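Local atomic coordinates of sarcosine oxidase (Pyrococcus horikoshii, PDB entry 1Y56), a protein that probably serves as the beta, FAD-binding subunit of an L-proline dehydrogenase complex that also carries FMN and ATP and oxidises L-proline. Residues B[2-12]-B[191-201]; B[174-182]-B[321-329]. All coordinates share one frame; numbering follows the deposited sequence.

Contact 1 of 2, residues B[2-12]-B[191-201]; sequences LPEKSEIVVIG and IIKTGIVVNAT. With FAD (flavin-adenine dinucleotide), chain I.
Val9 and Ile11 exchange backbone hydrogen bonds with Ile196, Val198 and Ala200, pairing strands 8-11 and 196-199 in parallel, 15° apart, within the Rossmann-type FAD-binding sheet of this oxidoreductase family. The bonds alternate in direction: Val9 N gives to Ile196 O, Val9 O accepts from Val198 N at 2.9 Å, and Ile11 N meets Val198 O almost straight (175°). On one face the methyl Val10 CG2 packs alongside Val198, 3.9 Å from its CB, the two side chains pointing the same way. On the other, Val9 CG2 bears on Thr194 CB at 3.7 Å. Strand 31-34 pairs with the other edge of strand 8-11.

The end with Lys5, Glu7 and Lys193 is looser and faces solvent. Backbone pairing is reduced there to a single bridge, in which Lys193 N reaches Glu4 O from above the carbonyl plane and Ser6 N binds Lys193 O. The Lys193 chain, bent at three successive torsions, folds back over Glu4 O. Lys5 NZ and Lys193 NZ stand 4.4 Å apart, a repulsion the nearby, non-contacting Glu4 carboxylate may partly offset. The buried Ile192 side chain crosses that of Leu2, with Ile192 CD1 on Leu2 CD2.

At the nucleotide end Gly12, probably the first glycine of a GxGxxG turn, brings its CA to 3.3 Å from FAD O4B. Beside it, Ile11 CG2 lies 3.6 Å from Thr201 CG2 and 3.9 Å from C2A of the FAD adenine.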
loop_
_atom_site.group_PDB
_atom_site.type_symbol
_atom_site.label_atom_id
_atom_site.label_comp_id
_atom_site.label_asym_id
_atom_site.label_seq_id
_atom_site.Cartn_x
_atom_site.Cartn_y
_atom_site.Cartn_z
ATOM N N LEU B 2 31.680 -13.965 -26.854
ATOM C CA LEU B 2 32.651 -12.922 -26.380
ATOM C C LEU B 2 34.099 -13.413 -26.480
ATOM O O LEU B 2 34.501 -14.311 -25.733
ATOM C CB LEU B 2 32.331 -12.481 -24.940
ATOM C CG LEU B 2 33.008 -11.282 -24.225
ATOM C CD1 LEU B 2 34.337 -11.640 -23.557
ATOM C CD2 LEU B 2 33.151 -10.002 -25.078
ATOM N N PRO B 3 34.889 -12.824 -27.405
ATOM C CA PRO B 3 36.282 -13.191 -27.563
ATOM C C PRO B 3 37.028 -12.701 -26.351
ATOM O O PRO B 3 36.487 -11.916 -25.582
ATOM C CB PRO B 3 36.715 -12.393 -28.790
ATOM C CG PRO B 3 35.825 -11.234 -28.813
ATOM C CD PRO B 3 34.509 -11.757 -28.346
ATOM N N GLU B 4 38.256 -13.150 -26.161
ATOM C CA GLU B 4 39.002 -12.674 -25.009
ATOM C C GLU B 4 40.304 -11.992 -25.387
ATOM O O GLU B 4 40.900 -11.280 -24.565
ATOM C CB GLU B 4 39.182 -13.780 -23.974
ATOM C CG GLU B 4 39.511 -15.128 -24.547
ATOM C CD GLU B 4 40.947 -15.494 -24.285
ATOM O OE1 GLU B 4 41.845 -14.689 -24.643
ATOM O OE2 GLU B 4 41.173 -16.585 -23.708
ATOM N N LYS B 5 40.715 -12.202 -26.638
ATOM C CA LYS B 5 41.789 -11.444 -27.261
ATOM C C LYS B 5 41.335 -11.016 -28.646
ATOM O O LYS B 5 40.552 -11.710 -29.280
ATOM C CB LYS B 5 43.069 -12.278 -27.344
ATOM C CG LYS B 5 44.311 -11.466 -27.739
ATOM C CD LYS B 5 45.637 -12.113 -27.289
ATOM C CE LYS B 5 45.974 -11.780 -25.825
ATOM N NZ LYS B 5 47.416 -12.010 -25.487
ATOM N N SER B 6 41.797 -9.852 -29.090
ATOM C CA SER B 6 41.546 -9.366 -30.447
ATOM C C SER B 6 42.610 -8.345 -30.842
ATOM O O SER B 6 42.905 -7.420 -30.089
ATOM C CB SER B 6 40.144 -8.762 -30.579
ATOM O OG SER B 6 39.865 -8.365 -31.915
ATOM N N GLU B 7 43.186 -8.532 -32.026
ATOM C CA GLU B 7 44.237 -7.667 -32.540
ATOM C C GLU B 7 43.763 -6.214 -32.515
ATOM O O GLU B 7 44.439 -5.343 -31.959
ATOM C CB GLU B 7 44.625 -8.125 -33.956
ATOM C CG GLU B 7 45.533 -7.183 -34.769
ATOM C CD GLU B 7 47.031 -7.355 -34.478
ATOM O OE1 GLU B 7 47.393 -8.203 -33.625
ATOM O OE2 GLU B 7 47.849 -6.638 -35.113
ATOM N N ILE B 8 42.583 -5.983 -33.096
ATOM C CA ILE B 8 41.953 -4.665 -33.160
ATOM C C ILE B 8 40.532 -4.704 -32.580
ATOM O O ILE B 8 39.750 -5.618 -32.874
ATOM C CB ILE B 8 41.878 -4.150 -34.612
ATOM C CG1 ILE B 8 43.256 -4.164 -35.270
ATOM C CG2 ILE B 8 41.300 -2.743 -34.655
ATOM C CD1 ILE B 8 43.211 -3.961 -36.771
ATOM N N VAL B 9 40.206 -3.702 -31.761
ATOM C CA VAL B 9 38.856 -3.531 -31.236
ATOM C C VAL B 9 38.301 -2.188 -31.695
ATOM O O VAL B 9 38.832 -1.147 -31.319
ATOM C CB VAL B 9 38.858 -3.579 -29.691
ATOM C CG1 VAL B 9 37.537 -3.076 -29.130
ATOM C CG2 VAL B 9 39.159 -4.981 -29.188
ATOM N N VAL B 10 37.255 -2.212 -32.518
ATOM C CA VAL B 10 36.536 -0.983 -32.902
ATOM C C VAL B 10 35.368 -0.782 -31.948
ATOM O O VAL B 10 34.547 -1.681 -31.776
ATOM C CB VAL B 10 36.008 -1.003 -34.384
ATOM C CG1 VAL B 10 34.951 0.086 -34.631
ATOM C CG2 VAL B 10 37.139 -0.830 -35.367
ATOM N N ILE B 11 35.296 0.387 -31.320
ATOM C CA ILE B 11 34.182 0.677 -30.425
ATOM C C ILE B 11 33.116 1.457 -31.183
ATOM O O ILE B 11 33.403 2.512 -31.766
ATOM C CB ILE B 11 34.610 1.431 -29.157
ATOM C CG1 ILE B 11 35.695 0.659 -28.415
ATOM C CG2 ILE B 11 33.425 1.584 -28.236
ATOM C CD1 ILE B 11 36.384 1.455 -27.330
ATOM N N GLY B 12 31.893 0.923 -31.173
ATOM C CA GLY B 12 30.775 1.499 -31.911
ATOM C C GLY B 12 30.477 0.740 -33.191
ATOM O O GLY B 12 31.363 0.530 -34.011
ATOM N N ILE B 191 36.636 -8.522 -19.908
ATOM C CA ILE B 191 37.659 -7.716 -20.571
ATOM C C ILE B 191 38.116 -8.414 -21.847
ATOM O O ILE B 191 38.145 -9.637 -21.904
ATOM C CB ILE B 191 38.839 -7.273 -19.596
ATOM C CG1 ILE B 191 40.230 -7.780 -20.042
ATOM C CG2 ILE B 191 38.489 -7.545 -18.109
ATOM C CD1 ILE B 191 40.701 -9.161 -19.452
ATOM N N ILE B 192 38.416 -7.637 -22.882
ATOM C CA ILE B 192 39.009 -8.177 -24.099
ATOM C C ILE B 192 40.420 -7.648 -24.197
ATOM O O ILE B 192 40.632 -6.437 -24.130
ATOM C CB ILE B 192 38.245 -7.749 -25.356
ATOM C CG1 ILE B 192 36.824 -8.287 -25.311
ATOM C CG2 ILE B 192 38.939 -8.263 -26.611
ATOM C CD1 ILE B 192 35.915 -7.732 -26.382
ATOM N N LYS B 193 41.384 -8.551 -24.351
ATOM C CA LYS B 193 42.772 -8.149 -24.560
ATOM C C LYS B 193 43.004 -7.630 -25.971
ATOM O O LYS B 193 42.631 -8.286 -26.945
ATOM C CB LYS B 193 43.733 -9.297 -24.268
ATOM C CG LYS B 193 44.384 -9.217 -22.904
ATOM C CD LYS B 193 43.474 -9.729 -21.781
ATOM C CE LYS B 193 43.447 -11.258 -21.731
ATOM N NZ LYS B 193 44.809 -11.839 -21.946
ATOM N N THR B 194 43.622 -6.454 -26.062
ATOM C CA THR B 194 43.948 -5.827 -27.336
ATOM C C THR B 194 45.032 -4.758 -27.157
ATOM O O THR B 194 45.202 -4.203 -26.079
ATOM C CB THR B 194 42.692 -5.199 -27.982
ATOM O OG1 THR B 194 43.008 -4.708 -29.297
ATOM C CG2 THR B 194 42.140 -4.071 -27.115
ATOM N N GLY B 195 45.768 -4.470 -28.218
ATOM C CA GLY B 195 46.748 -3.397 -28.168
ATOM C C GLY B 195 46.342 -2.210 -29.012
ATOM O O GLY B 195 46.889 -1.124 -28.849
ATOM N N ILE B 196 45.379 -2.422 -29.909
ATOM C CA ILE B 196 44.905 -1.395 -30.842
ATOM C C ILE B 196 43.394 -1.193 -30.714
ATOM O O ILE B 196 42.614 -2.139 -30.935
ATOM C CB ILE B 196 45.198 -1.800 -32.299
ATOM C CG1 ILE B 196 46.686 -2.130 -32.489
ATOM C CG2 ILE B 196 44.705 -0.732 -33.276
ATOM C CD1 ILE B 196 46.960 -3.014 -33.715
ATOM N N VAL B 197 42.974 0.029 -30.366
ATOM C CA VAL B 197 41.534 0.339 -30.314
ATOM C C VAL B 197 41.156 1.554 -31.163
ATOM O O VAL B 197 41.952 2.500 -31.291
ATOM C CB VAL B 197 40.963 0.476 -28.860
ATOM C CG1 VAL B 197 41.740 -0.373 -27.871
ATOM C CG2 VAL B 197 40.950 1.897 -28.406
ATOM N N VAL B 198 39.954 1.503 -31.748
ATOM C CA VAL B 198 39.413 2.612 -32.538
ATOM C C VAL B 198 38.121 3.133 -31.929
ATOM O O VAL B 198 37.159 2.379 -31.777
ATOM C CB VAL B 198 39.132 2.214 -34.006
ATOM C CG1 VAL B 198 38.467 3.369 -34.756
ATOM C CG2 VAL B 198 40.411 1.800 -34.701
ATOM N N ASN B 199 38.108 4.422 -31.595
ATOM C CA ASN B 199 36.921 5.079 -31.064
ATOM C C ASN B 199 36.017 5.601 -32.188
ATOM O O ASN B 199 36.302 6.645 -32.800
ATOM C CB ASN B 199 37.333 6.212 -30.117
ATOM C CG ASN B 199 36.152 6.987 -29.555
ATOM O OD1 ASN B 199 36.314 8.119 -29.112
ATOM N ND2 ASN B 199 34.968 6.380 -29.553
ATOM N N ALA B 200 34.933 4.867 -32.454
ATOM C CA ALA B 200 33.955 5.287 -33.448
ATOM C C ALA B 200 32.565 5.357 -32.821
ATOM O O ALA B 200 31.664 4.582 -33.163
ATOM C CB ALA B 200 33.970 4.363 -34.635
ATOM N N THR B 201 32.392 6.296 -31.901
ATOM C CA THR B 201 31.153 6.405 -31.168
ATOM C C THR B 201 30.633 7.829 -31.292
ATOM O O THR B 201 30.174 8.403 -30.305
ATOM C CB THR B 201 31.376 6.069 -29.662
ATOM O OG1 THR B 201 32.340 6.969 -29.102
ATOM C CG2 THR B 201 31.871 4.640 -29.477
HETATM P PA FAD I . 26.631 6.243 -34.713
HETATM O O1A FAD I . 25.971 6.978 -33.585
HETATM O O2A FAD I . 25.771 5.750 -35.846
HETATM O O5B FAD I . 27.501 5.044 -34.097
HETATM C C5B FAD I . 28.104 5.153 -32.817
HETATM C C4B FAD I . 27.746 3.888 -32.062
HETATM O O4B FAD I . 28.594 3.767 -30.925
HETATM C C3B FAD I . 26.309 3.887 -31.545
HETATM O O3B FAD I . 25.561 2.846 -32.194
HETATM C C2B FAD I . 26.442 3.649 -30.050
HETATM O O2B FAD I . 25.583 2.641 -29.542
HETATM C C1B FAD I . 27.847 3.131 -29.902
HETATM N N9A FAD I . 28.388 3.394 -28.551
HETATM C C8A FAD I . 28.350 4.543 -27.850
HETATM N N7A FAD I . 28.941 4.328 -26.652
HETATM C C5A FAD I . 29.344 3.042 -26.615
HETATM C C6A FAD I . 30.007 2.261 -25.674
HETATM N N6A FAD I . 30.389 2.791 -24.485
HETATM N N1A FAD I . 30.270 0.971 -25.957
HETATM C C2A FAD I . 29.903 0.422 -27.135
HETATM N N3A FAD I . 29.264 1.149 -28.065
HETATM C C4A FAD I . 28.987 2.458 -27.820
HETATM N N1 FAD I . 24.857 11.921 -42.539
HETATM C C2 FAD I . 24.988 11.875 -43.878
HETATM O O2 FAD I . 26.098 11.583 -44.359
HETATM N N3 FAD I . 23.964 12.133 -44.715
HETATM C C4 FAD I . 22.734 12.449 -44.266
HETATM O O4 FAD I . 21.791 12.677 -45.061
HETATM C C4X FAD I . 22.517 12.530 -42.896
HETATM N N5 FAD I . 21.310 12.847 -42.361
HETATM C C5X FAD I . 21.144 12.903 -41.014
HETATM C C6 FAD I . 19.882 13.231 -40.503
HETATM C C7 FAD I . 19.671 13.290 -39.121
HETATM C C7M FAD I . 18.303 13.647 -38.586
HETATM C C8 FAD I . 20.740 13.022 -38.253
HETATM C C8M FAD I . 20.578 13.073 -36.785
HETATM C C9 FAD I . 21.998 12.697 -38.759
HETATM C C9A FAD I . 22.215 12.629 -40.136
HETATM N N10 FAD I . 23.443 12.310 -40.598
HETATM C C10 FAD I . 23.669 12.243 -41.994
HETATM C "C1'" FAD I . 24.535 12.060 -39.664
HETATM C "C2'" FAD I . 24.881 10.595 -39.622
HETATM O "O2'" FAD I . 23.790 9.920 -39.009
HETATM C "C3'" FAD I . 26.106 10.423 -38.754
HETATM O "O3'" FAD I . 27.162 11.254 -39.251
HETATM C "C4'" FAD I . 26.542 8.970 -38.765
HETATM O "O4'" FAD I . 25.486 8.104 -38.310
HETATM C "C5'" FAD I . 27.760 8.772 -37.883
HETATM O "O5'" FAD I . 27.930 7.364 -37.793
HETATM P P FAD I . 28.746 6.775 -36.566
HETATM O O1P FAD I . 29.985 7.618 -36.414
HETATM O O2P FAD I . 28.828 5.290 -36.778
HETATM O O3P FAD I . 27.777 7.174 -35.342
#

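Contact 2 of 2, residues B[174-182]-B[321-329]; sequences GFLIENNEI and IEELNDYYI
Leu324 meets two isoleucines across this contact. Its CD1 and the CD1 of Ile177 come tip to tip at 3.7 Å, whereas Ile182 crosses it at about a right angle, Ile182 CG1 lying 3.7 Å from Leu324 CG. The leucine reaches both because CG is anti to its backbone N (chi1 -176°), which swings the isobutyl end toward residues 177-182. With an alanine here, both isoleucines would probably lose their shared apolar partner, leaving a gap between residues 177-182 and 324-327. Ile182 CD1 continues the apolar patch to Tyr327 CB at 4.2 Å, and Phe175 CZ approaches Tyr327 CE1 at 4.3 Å.

The one backbone bond across the contact runs from Asn325 N to Asn180 O, 2.7 Å long, with the donor nearly in line with the carbonyl (177°). It belongs to a single bridge between Glu181 and Asn325, where two chain reversals meet: the beta hairpin joining strands 172-177 and 182-187, closed by Glu178 N bonding to Glu181 O, and the type II turn Leu324-Tyr327 that leads into strand 327-331. On the outer side Glu181 OE2 lies 3.4 Å from Asn325 CB.

Farther out, Arg320, outside the turn, hydrogen-bonds through NH1 to Leu324 O, the carbonyl of the turn's first residue. Met211 and Ala212 of helix 205-212 pack on Phe175, and Asn209 of the same helix holds Tyr327 OH.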
loop_
_atom_site.group_PDB
_atom_site.type_symbol
_atom_site.label_atom_id
_atom_site.label_comp_id
_atom_site.label_asym_id
_atom_site.label_seq_id
_atom_site.Cartn_x
_atom_site.Cartn_y
_atom_site.Cartn_z
ATOM N N GLY B 174 35.547 0.724 -19.622
ATOM C CA GLY B 174 36.903 1.167 -19.285
ATOM C C GLY B 174 38.013 0.598 -20.160
ATOM O O GLY B 174 37.756 -0.109 -21.141
ATOM N N PHE B 175 39.255 0.919 -19.811
ATOM C CA PHE B 175 40.422 0.394 -20.504
ATOM C C PHE B 175 41.441 -0.096 -19.496
ATOM O O PHE B 175 41.642 0.537 -18.465
ATOM C CB PHE B 175 41.087 1.484 -21.340
ATOM C CG PHE B 175 40.289 1.918 -22.530
ATOM C CD1 PHE B 175 40.393 1.242 -23.736
ATOM C CD2 PHE B 175 39.450 3.017 -22.454
ATOM C CE1 PHE B 175 39.662 1.646 -24.847
ATOM C CE2 PHE B 175 38.717 3.428 -23.563
ATOM C CZ PHE B 175 38.824 2.740 -24.760
ATOM N N LEU B 176 42.086 -1.221 -19.794
ATOM C CA LEU B 176 43.280 -1.623 -19.072
ATOM C C LEU B 176 44.464 -1.008 -19.776
ATOM O O LEU B 176 44.824 -1.416 -20.879
ATOM C CB LEU B 176 43.427 -3.137 -19.058
ATOM C CG LEU B 176 42.698 -3.884 -17.948
ATOM C CD1 LEU B 176 41.206 -4.012 -18.271
ATOM C CD2 LEU B 176 43.347 -5.256 -17.725
ATOM N N ILE B 177 45.050 0.002 -19.147
ATOM C CA ILE B 177 46.221 0.670 -19.698
ATOM C C ILE B 177 47.400 0.453 -18.768
ATOM O O ILE B 177 47.384 0.910 -17.629
ATOM C CB ILE B 177 45.968 2.174 -19.932
ATOM C CG1 ILE B 177 44.860 2.361 -20.973
ATOM C CG2 ILE B 177 47.251 2.871 -20.377
ATOM C CD1 ILE B 177 44.347 3.772 -21.084
ATOM N N GLU B 178 48.404 -0.270 -19.259
ATOM C CA GLU B 178 49.617 -0.573 -18.487
ATOM C C GLU B 178 50.502 0.650 -18.364
ATOM O O GLU B 178 50.327 1.460 -17.448
ATOM C CB GLU B 178 50.416 -1.707 -19.134
ATOM C CG GLU B 178 51.198 -2.580 -18.149
ATOM C CD GLU B 178 50.307 -3.604 -17.439
ATOM O OE1 GLU B 178 50.620 -4.820 -17.520
ATOM O OE2 GLU B 178 49.296 -3.195 -16.812
ATOM N N ASN B 179 51.459 0.791 -19.274
ATOM C CA ASN B 179 52.297 1.970 -19.221
ATOM C C ASN B 179 51.584 3.069 -19.970
ATOM O O ASN B 179 50.708 3.734 -19.416
ATOM C CB ASN B 179 53.692 1.706 -19.774
ATOM C CG ASN B 179 54.772 2.376 -18.944
ATOM O OD1 ASN B 179 55.643 3.068 -19.476
ATOM N ND2 ASN B 179 54.712 2.180 -17.625
ATOM N N ASN B 180 51.939 3.254 -21.229
ATOM C CA ASN B 180 51.056 3.965 -22.116
ATOM C C ASN B 180 50.558 2.998 -23.173
ATOM O O ASN B 180 50.076 3.408 -24.217
ATOM C CB ASN B 180 51.745 5.195 -22.696
ATOM C CG ASN B 180 51.854 6.336 -21.678
ATOM O OD1 ASN B 180 51.091 6.395 -20.707
ATOM N ND2 ASN B 180 52.797 7.249 -21.904
ATOM N N GLU B 181 50.682 1.707 -22.866
ATOM C CA GLU B 181 50.156 0.627 -23.680
ATOM C C GLU B 181 48.715 0.339 -23.314
ATOM O O GLU B 181 48.402 0.158 -22.148
ATOM C CB GLU B 181 50.960 -0.660 -23.442
ATOM C CG GLU B 181 51.779 -1.169 -24.630
ATOM C CD GLU B 181 52.968 -0.268 -24.956
ATOM O OE1 GLU B 181 53.891 -0.167 -24.114
ATOM O OE2 GLU B 181 52.980 0.334 -26.057
ATOM N N ILE B 182 47.841 0.288 -24.312
ATOM C CA ILE B 182 46.542 -0.335 -24.130
ATOM C C ILE B 182 46.803 -1.832 -23.956
ATOM O O ILE B 182 47.617 -2.411 -24.673
ATOM C CB ILE B 182 45.621 -0.119 -25.357
ATOM C CG1 ILE B 182 45.307 1.361 -25.544
ATOM C CG2 ILE B 182 44.319 -0.924 -25.228
ATOM C CD1 ILE B 182 44.740 1.691 -26.914
ATOM N N ILE B 321 45.978 8.810 -31.960
ATOM C CA ILE B 321 46.364 9.525 -30.765
ATOM C C ILE B 321 47.645 8.870 -30.281
ATOM O O ILE B 321 47.684 7.665 -29.998
ATOM C CB ILE B 321 45.271 9.478 -29.699
ATOM C CG1 ILE B 321 43.963 10.071 -30.253
ATOM C CG2 ILE B 321 45.746 10.160 -28.405
ATOM C CD1 ILE B 321 44.039 11.529 -30.685
ATOM N N GLU B 322 48.691 9.683 -30.201
ATOM C CA GLU B 322 50.060 9.190 -30.059
ATOM C C GLU B 322 50.441 8.791 -28.626
ATOM O O GLU B 322 51.230 7.856 -28.418
ATOM C CB GLU B 322 51.036 10.239 -30.599
ATOM C CG GLU B 322 52.236 9.654 -31.321
ATOM C CD GLU B 322 51.908 9.149 -32.730
ATOM O OE1 GLU B 322 51.179 9.854 -33.467
ATOM O OE2 GLU B 322 52.393 8.053 -33.102
ATOM N N GLU B 323 49.874 9.497 -27.651
ATOM C CA GLU B 323 50.244 9.321 -26.244
ATOM C C GLU B 323 49.562 8.126 -25.581
ATOM O O GLU B 323 49.956 7.706 -24.488
ATOM C CB GLU B 323 50.037 10.613 -25.437
ATOM C CG GLU B 323 48.944 11.529 -25.962
ATOM C CD GLU B 323 49.353 12.334 -27.209
ATOM O OE1 GLU B 323 48.496 13.055 -27.754
ATOM O OE2 GLU B 323 50.516 12.255 -27.652
ATOM N N LEU B 324 48.543 7.583 -26.236
ATOM C CA LEU B 324 48.046 6.272 -25.856
ATOM C C LEU B 324 48.405 5.312 -26.964
ATOM O O LEU B 324 48.137 5.578 -28.141
ATOM C CB LEU B 324 46.541 6.269 -25.590
ATOM C CG LEU B 324 45.958 4.937 -25.088
ATOM C CD1 LEU B 324 46.713 4.380 -23.885
ATOM C CD2 LEU B 324 44.487 5.079 -24.750
ATOM N N ASN B 325 49.034 4.204 -26.591
ATOM C CA ASN B 325 49.568 3.316 -27.608
ATOM C C ASN B 325 48.599 2.376 -28.281
ATOM O O ASN B 325 48.259 1.280 -27.794
ATOM C CB ASN B 325 50.930 2.724 -27.280
ATOM C CG ASN B 325 52.045 3.587 -27.817
ATOM O OD1 ASN B 325 52.171 4.754 -27.440
ATOM N ND2 ASN B 325 52.831 3.042 -28.745
ATOM N N ASP B 326 48.177 2.929 -29.422
ATOM C CA ASP B 326 47.361 2.370 -30.496
ATOM C C ASP B 326 45.898 2.747 -30.324
ATOM O O ASP B 326 44.986 1.940 -30.530
ATOM C CB ASP B 326 47.649 0.889 -30.734
ATOM C CG ASP B 326 49.159 0.597 -30.796
ATOM O OD1 ASP B 326 49.920 1.425 -31.365
ATOM O OD2 ASP B 326 49.578 -0.456 -30.249
ATOM N N TYR B 327 45.708 4.013 -29.957
ATOM C CA TYR B 327 44.393 4.612 -29.855
ATOM C C TYR B 327 44.143 5.433 -31.100
ATOM O O TYR B 327 44.976 6.251 -31.489
ATOM C CB TYR B 327 44.303 5.506 -28.621
ATOM C CG TYR B 327 42.909 5.985 -28.302
ATOM C CD1 TYR B 327 41.942 5.101 -27.858
ATOM C CD2 TYR B 327 42.561 7.327 -28.425
ATOM C CE1 TYR B 327 40.650 5.522 -27.551
ATOM C CE2 TYR B 327 41.264 7.767 -28.118
ATOM C CZ TYR B 327 40.313 6.849 -27.676
ATOM O OH TYR B 327 39.032 7.244 -27.353
ATOM N N TYR B 328 42.997 5.201 -31.729
ATOM C CA TYR B 328 42.596 5.987 -32.888
ATOM C C TYR B 328 41.225 6.578 -32.674
ATOM O O TYR B 328 40.433 6.079 -31.876
ATOM C CB TYR B 328 42.579 5.140 -34.156
ATOM C CG TYR B 328 43.908 4.539 -34.534
ATOM C CD1 TYR B 328 44.388 3.410 -33.885
ATOM C CD2 TYR B 328 44.669 5.090 -35.554
ATOM C CE1 TYR B 328 45.602 2.854 -34.232
ATOM C CE2 TYR B 328 45.881 4.541 -35.923
ATOM C CZ TYR B 328 46.350 3.417 -35.260
ATOM O OH TYR B 328 47.562 2.850 -35.620
ATOM N N ILE B 329 40.945 7.646 -33.399
ATOM C CA ILE B 329 39.646 8.256 -33.316
ATOM C C ILE B 329 39.116 8.491 -34.731
ATOM O O ILE B 329 39.864 8.896 -35.627
ATOM C CB ILE B 329 39.674 9.554 -32.437
ATOM C CG1 ILE B 329 38.249 10.001 -32.068
ATOM C CG2 ILE B 329 40.482 10.659 -33.113
ATOM C CD1 ILE B 329 38.167 11.008 -30.934
#

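Overall arrangement
Contacts 1 and 2 lie about 11 Å apart, centre to centre, and meet through strand 196-199, which runs between strands 8-11 and 327-331 in one sheet. Two probable backbone hydrogen bonds make the join: Val197 N to Asp326 O at 2.8 Å and Asn199 N to Tyr328 O at 2.9 Å. Strand 182-187 adds a second connection, since Ile182 of contact 2 packs on Val197 of contact 1 and Val185 touches Val9 and Ile192. Their relation to the cofactor differs. Contact 1 supplies Ile11, Gly12, Ala200 and Thr201 to the FAD pocket, whereas in contact 2 the Phe175 side chain stays about 8 Å from FAD.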